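Pectinesterase (Sitophilus oryzae, PDB 4PMH) hydrolyses the methyl esters of pectin, releasing methanol and polygalacturonate, and probably helps the rice weevil digest plant cell walls. Local coordinates at residues D1-A15 against N354-A366. Numbering follows the deposited sequence.
Sequences DQTAPGTASRPILTA and NRFWEYNNSGNGA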
# COMPACT_ATOMS: atom_id res chain seq x y z
N ASP A 1 -1.87 23.15 -11.65
CA ASP A 1 -1.82 23.24 -13.14
C ASP A 1 -1.05 22.05 -13.71
O ASP A 1 -0.19 21.47 -13.03
CB ASP A 1 -1.17 24.55 -13.58
CG ASP A 1 -1.98 25.77 -13.17
OD1 ASP A 1 -3.19 25.62 -12.89
OD2 ASP A 1 -1.38 26.86 -13.11
N GLN A 2 -1.38 21.71 -14.96
CA GLN A 2 -0.86 20.49 -15.59
C GLN A 2 0.00 20.80 -16.83
O GLN A 2 0.11 19.98 -17.76
CB GLN A 2 -2.01 19.56 -15.93
CG GLN A 2 -2.77 19.04 -14.71
CD GLN A 2 -1.96 18.04 -13.87
OE1 GLN A 2 -1.48 17.03 -14.39
NE2 GLN A 2 -1.83 18.33 -12.57
N THR A 3 0.62 21.98 -16.81
CA THR A 3 1.52 22.39 -17.87
C THR A 3 2.94 21.99 -17.55
O THR A 3 3.46 22.28 -16.47
CB THR A 3 1.43 23.92 -18.15
OG1 THR A 3 0.20 24.21 -18.83
CG2 THR A 3 2.55 24.37 -19.02
N ALA A 4 3.59 21.35 -18.52
CA ALA A 4 4.98 20.90 -18.37
C ALA A 4 5.93 22.00 -18.82
O ALA A 4 5.61 22.78 -19.76
CB ALA A 4 5.22 19.63 -19.20
N PRO A 5 7.11 22.09 -18.18
CA PRO A 5 7.61 21.21 -17.12
C PRO A 5 7.09 21.47 -15.69
O PRO A 5 7.55 20.80 -14.75
CB PRO A 5 9.13 21.46 -17.16
CG PRO A 5 9.24 22.87 -17.59
CD PRO A 5 8.18 22.99 -18.67
N GLY A 6 6.14 22.40 -15.52
CA GLY A 6 5.55 22.65 -14.19
C GLY A 6 6.32 23.67 -13.39
O GLY A 6 7.14 24.42 -13.95
N THR A 7 6.06 23.72 -12.09
CA THR A 7 6.82 24.58 -11.18
C THR A 7 7.73 23.75 -10.27
O THR A 7 7.55 22.55 -10.14
CB THR A 7 5.89 25.42 -10.28
OG1 THR A 7 5.23 24.58 -9.33
CG2 THR A 7 4.82 26.15 -11.12
N ALA A 8 8.68 24.42 -9.64
CA ALA A 8 9.56 23.80 -8.66
C ALA A 8 8.78 23.11 -7.51
O ALA A 8 9.31 22.17 -6.89
CB ALA A 8 10.52 24.85 -8.09
N SER A 9 7.55 23.56 -7.23
CA SER A 9 6.71 22.95 -6.19
C SER A 9 5.73 21.92 -6.76
O SER A 9 5.15 21.13 -6.02
CB SER A 9 5.94 24.02 -5.42
OG SER A 9 6.83 24.77 -4.61
N ARG A 10 5.56 21.90 -8.08
CA ARG A 10 4.64 20.98 -8.72
C ARG A 10 5.05 20.67 -10.15
O ARG A 10 4.46 21.19 -11.11
CB ARG A 10 3.22 21.53 -8.67
CG ARG A 10 2.20 20.47 -9.02
CD ARG A 10 0.77 20.91 -8.75
NE ARG A 10 -0.14 19.78 -8.93
CZ ARG A 10 -1.44 19.77 -8.64
NH1 ARG A 10 -2.05 20.85 -8.14
NH2 ARG A 10 -2.14 18.66 -8.87
N PRO A 11 6.08 19.82 -10.29
CA PRO A 11 6.58 19.46 -11.61
C PRO A 11 5.63 18.55 -12.37
O PRO A 11 4.97 17.69 -11.77
CB PRO A 11 7.91 18.77 -11.34
CG PRO A 11 7.93 18.45 -9.88
CD PRO A 11 6.90 19.28 -9.19
N ILE A 12 5.56 18.76 -13.67
CA ILE A 12 4.68 18.03 -14.56
C ILE A 12 5.50 17.44 -15.69
O ILE A 12 6.31 18.13 -16.30
CB ILE A 12 3.61 18.97 -15.19
CG1 ILE A 12 2.81 19.70 -14.11
CG2 ILE A 12 2.70 18.21 -16.16
CD1 ILE A 12 2.00 18.81 -13.17
N LEU A 13 5.29 16.17 -15.98
CA LEU A 13 5.97 15.51 -17.09
C LEU A 13 5.55 16.09 -18.45
O LEU A 13 4.39 16.47 -18.65
CB LEU A 13 5.63 14.02 -17.09
CG LEU A 13 6.05 13.15 -15.89
CD1 LEU A 13 5.64 11.70 -16.13
CD2 LEU A 13 7.54 13.23 -15.60
N THR A 14 6.49 16.11 -19.38
CA THR A 14 6.20 16.43 -20.76
C THR A 14 5.49 15.26 -21.41
O THR A 14 5.58 14.13 -20.92
CB THR A 14 7.48 16.74 -21.55
OG1 THR A 14 8.30 15.57 -21.66
CG2 THR A 14 8.27 17.85 -20.87
N ALA A 15 4.83 15.52 -22.53
CA ALA A 15 4.18 14.44 -23.29
C ALA A 15 5.15 13.32 -23.63
O ALA A 15 4.80 12.13 -23.62
CB ALA A 15 3.54 14.99 -24.55
N ASN A 354 13.42 15.40 -5.50
CA ASN A 354 12.42 14.36 -5.35
C ASN A 354 11.98 13.83 -6.70
O ASN A 354 12.29 14.42 -7.75
CB ASN A 354 11.26 14.88 -4.54
CG ASN A 354 11.63 15.11 -3.10
OD1 ASN A 354 11.98 16.23 -2.72
ND2 ASN A 354 11.63 14.03 -2.31
N ARG A 355 11.29 12.70 -6.68
CA ARG A 355 10.82 12.05 -7.91
C ARG A 355 9.32 11.88 -7.87
O ARG A 355 8.78 10.79 -8.13
CB ARG A 355 11.51 10.69 -8.15
CG ARG A 355 13.03 10.65 -7.94
CD ARG A 355 13.45 9.30 -7.31
NE ARG A 355 13.60 8.37 -8.37
CZ ARG A 355 13.69 7.06 -8.30
NH1 ARG A 355 13.66 6.37 -7.16
NH2 ARG A 355 13.82 6.44 -9.46
N PHE A 356 8.62 12.97 -7.57
CA PHE A 356 7.18 13.00 -7.58
C PHE A 356 6.72 13.80 -8.79
O PHE A 356 7.11 14.96 -8.95
CB PHE A 356 6.64 13.66 -6.31
CG PHE A 356 7.12 13.05 -5.03
CD1 PHE A 356 7.40 11.70 -4.94
CD2 PHE A 356 7.27 13.83 -3.91
CE1 PHE A 356 7.82 11.14 -3.75
CE2 PHE A 356 7.70 13.29 -2.71
CZ PHE A 356 7.98 11.94 -2.63
N TRP A 357 5.93 13.19 -9.66
CA TRP A 357 5.54 13.83 -10.91
C TRP A 357 4.09 13.58 -11.26
O TRP A 357 3.49 12.62 -10.80
CB TRP A 357 6.39 13.32 -12.08
CG TRP A 357 7.85 13.07 -11.78
CD1 TRP A 357 8.42 11.88 -11.39
CD2 TRP A 357 8.91 14.00 -11.87
NE1 TRP A 357 9.76 12.03 -11.22
CE2 TRP A 357 10.10 13.33 -11.51
CE3 TRP A 357 8.98 15.36 -12.21
CZ2 TRP A 357 11.35 13.97 -11.47
CZ3 TRP A 357 10.21 15.99 -12.17
CH2 TRP A 357 11.39 15.28 -11.81
N GLU A 358 3.55 14.43 -12.12
CA GLU A 358 2.19 14.25 -12.61
C GLU A 358 2.14 14.37 -14.12
O GLU A 358 3.00 15.00 -14.70
CB GLU A 358 1.29 15.31 -12.03
CG GLU A 358 1.08 15.21 -10.54
CD GLU A 358 0.35 16.43 -10.06
OE1 GLU A 358 1.02 17.27 -9.47
OE2 GLU A 358 -0.86 16.56 -10.34
N TYR A 359 1.09 13.83 -14.74
CA TYR A 359 0.86 14.06 -16.16
C TYR A 359 -0.64 14.00 -16.42
O TYR A 359 -1.26 12.97 -16.17
CB TYR A 359 1.53 12.98 -17.02
CG TYR A 359 1.22 13.13 -18.51
CD1 TYR A 359 1.72 14.20 -19.23
CD2 TYR A 359 0.46 12.18 -19.19
CE1 TYR A 359 1.45 14.34 -20.59
CE2 TYR A 359 0.18 12.33 -20.56
CZ TYR A 359 0.68 13.42 -21.23
OH TYR A 359 0.43 13.59 -22.59
N ASN A 360 -1.21 15.08 -16.94
CA ASN A 360 -2.56 15.06 -17.50
C ASN A 360 -3.65 14.66 -16.52
O ASN A 360 -4.56 13.89 -16.84
CB ASN A 360 -2.56 14.11 -18.71
CG ASN A 360 -3.69 14.37 -19.67
OD1 ASN A 360 -4.29 15.45 -19.66
ND2 ASN A 360 -3.98 13.41 -20.53
N ASN A 361 -3.54 15.17 -15.30
CA ASN A 361 -4.58 14.97 -14.30
C ASN A 361 -5.67 16.03 -14.47
O ASN A 361 -5.49 17.02 -15.18
CB ASN A 361 -3.98 15.01 -12.89
CG ASN A 361 -2.98 13.91 -12.66
OD1 ASN A 361 -3.18 12.77 -13.10
ND2 ASN A 361 -1.86 14.23 -11.96
N SER A 362 -6.81 15.80 -13.85
CA SER A 362 -7.90 16.74 -13.91
C SER A 362 -8.60 16.78 -12.59
O SER A 362 -8.19 16.08 -11.65
CB SER A 362 -8.86 16.37 -15.05
OG SER A 362 -9.32 15.05 -14.89
N GLY A 363 -9.65 17.61 -12.52
CA GLY A 363 -10.40 17.84 -11.29
C GLY A 363 -9.94 19.10 -10.59
O GLY A 363 -8.99 19.75 -11.01
N ASN A 364 -10.59 19.42 -9.48
CA ASN A 364 -10.36 20.69 -8.82
C ASN A 364 -8.96 20.80 -8.21
O ASN A 364 -8.48 21.91 -7.99
CB ASN A 364 -11.42 20.96 -7.74
CG ASN A 364 -12.82 21.06 -8.32
OD1 ASN A 364 -13.02 21.39 -9.50
ND2 ASN A 364 -13.81 20.80 -7.48
N GLY A 365 -8.33 19.66 -7.93
CA GLY A 365 -7.02 19.64 -7.30
C GLY A 365 -5.85 19.55 -8.28
O GLY A 365 -4.71 19.56 -7.84
N ALA A 366 -6.14 19.46 -9.58
CA ALA A 366 -5.12 19.30 -10.62
C ALA A 366 -4.43 20.62 -11.02
O ALA A 366 -5.00 21.71 -10.90
CB ALA A 366 -5.73 18.66 -11.85
OXT ALA A 366 -3.30 20.66 -11.53
O HOH W 1 -4.13 24.30 -9.98
O HOH W 2 -0.14 17.24 -18.40
O HOH W 3 3.80 17.29 -9.30
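R10 reaches E358 with its chain fully stretched, CG anti to the backbone N (chi1 -166°), while E358, extended beyond CG, brings its carboxylate nearly coplanar with the guanidinium. The grip is side-on: R10 NE meets E358 OE1 at 2.8 Å and R10 NH2 meets E358 OE2 at 2.9 Å, both on syn lone pairs. The same guanidinium holds G365 O end-on through NH1 and NH2, and A366 OXT lies over one of its faces, attracted by charge alone. Q2, bent at chi2 (-70°), turns its amide into the cluster; NE2 donates in plane to A366 OXT at 2.9 Å and also to E358 OE2, met from above the carboxylate, whereas OE1 accepts N361 N. The salt bridge from D1 N to A366 OXT, 2.9 Å, ties the two chain termini together. With an alanine in place of R10, the E358 carboxylate would probably lose its cationic partner, and G365 O both guanidinium donors. Farther along, L13 N bonds to E358 O, and P11 CB and L13 CD2 pack against W357. The N-terminal segment thus lies along the outer edge of strand 355-359, the outermost strand of a parallel beta-helix sheet; its opposite edge pairs with strand 311-315, and I319 of strand 318-319 touches R10 and E358.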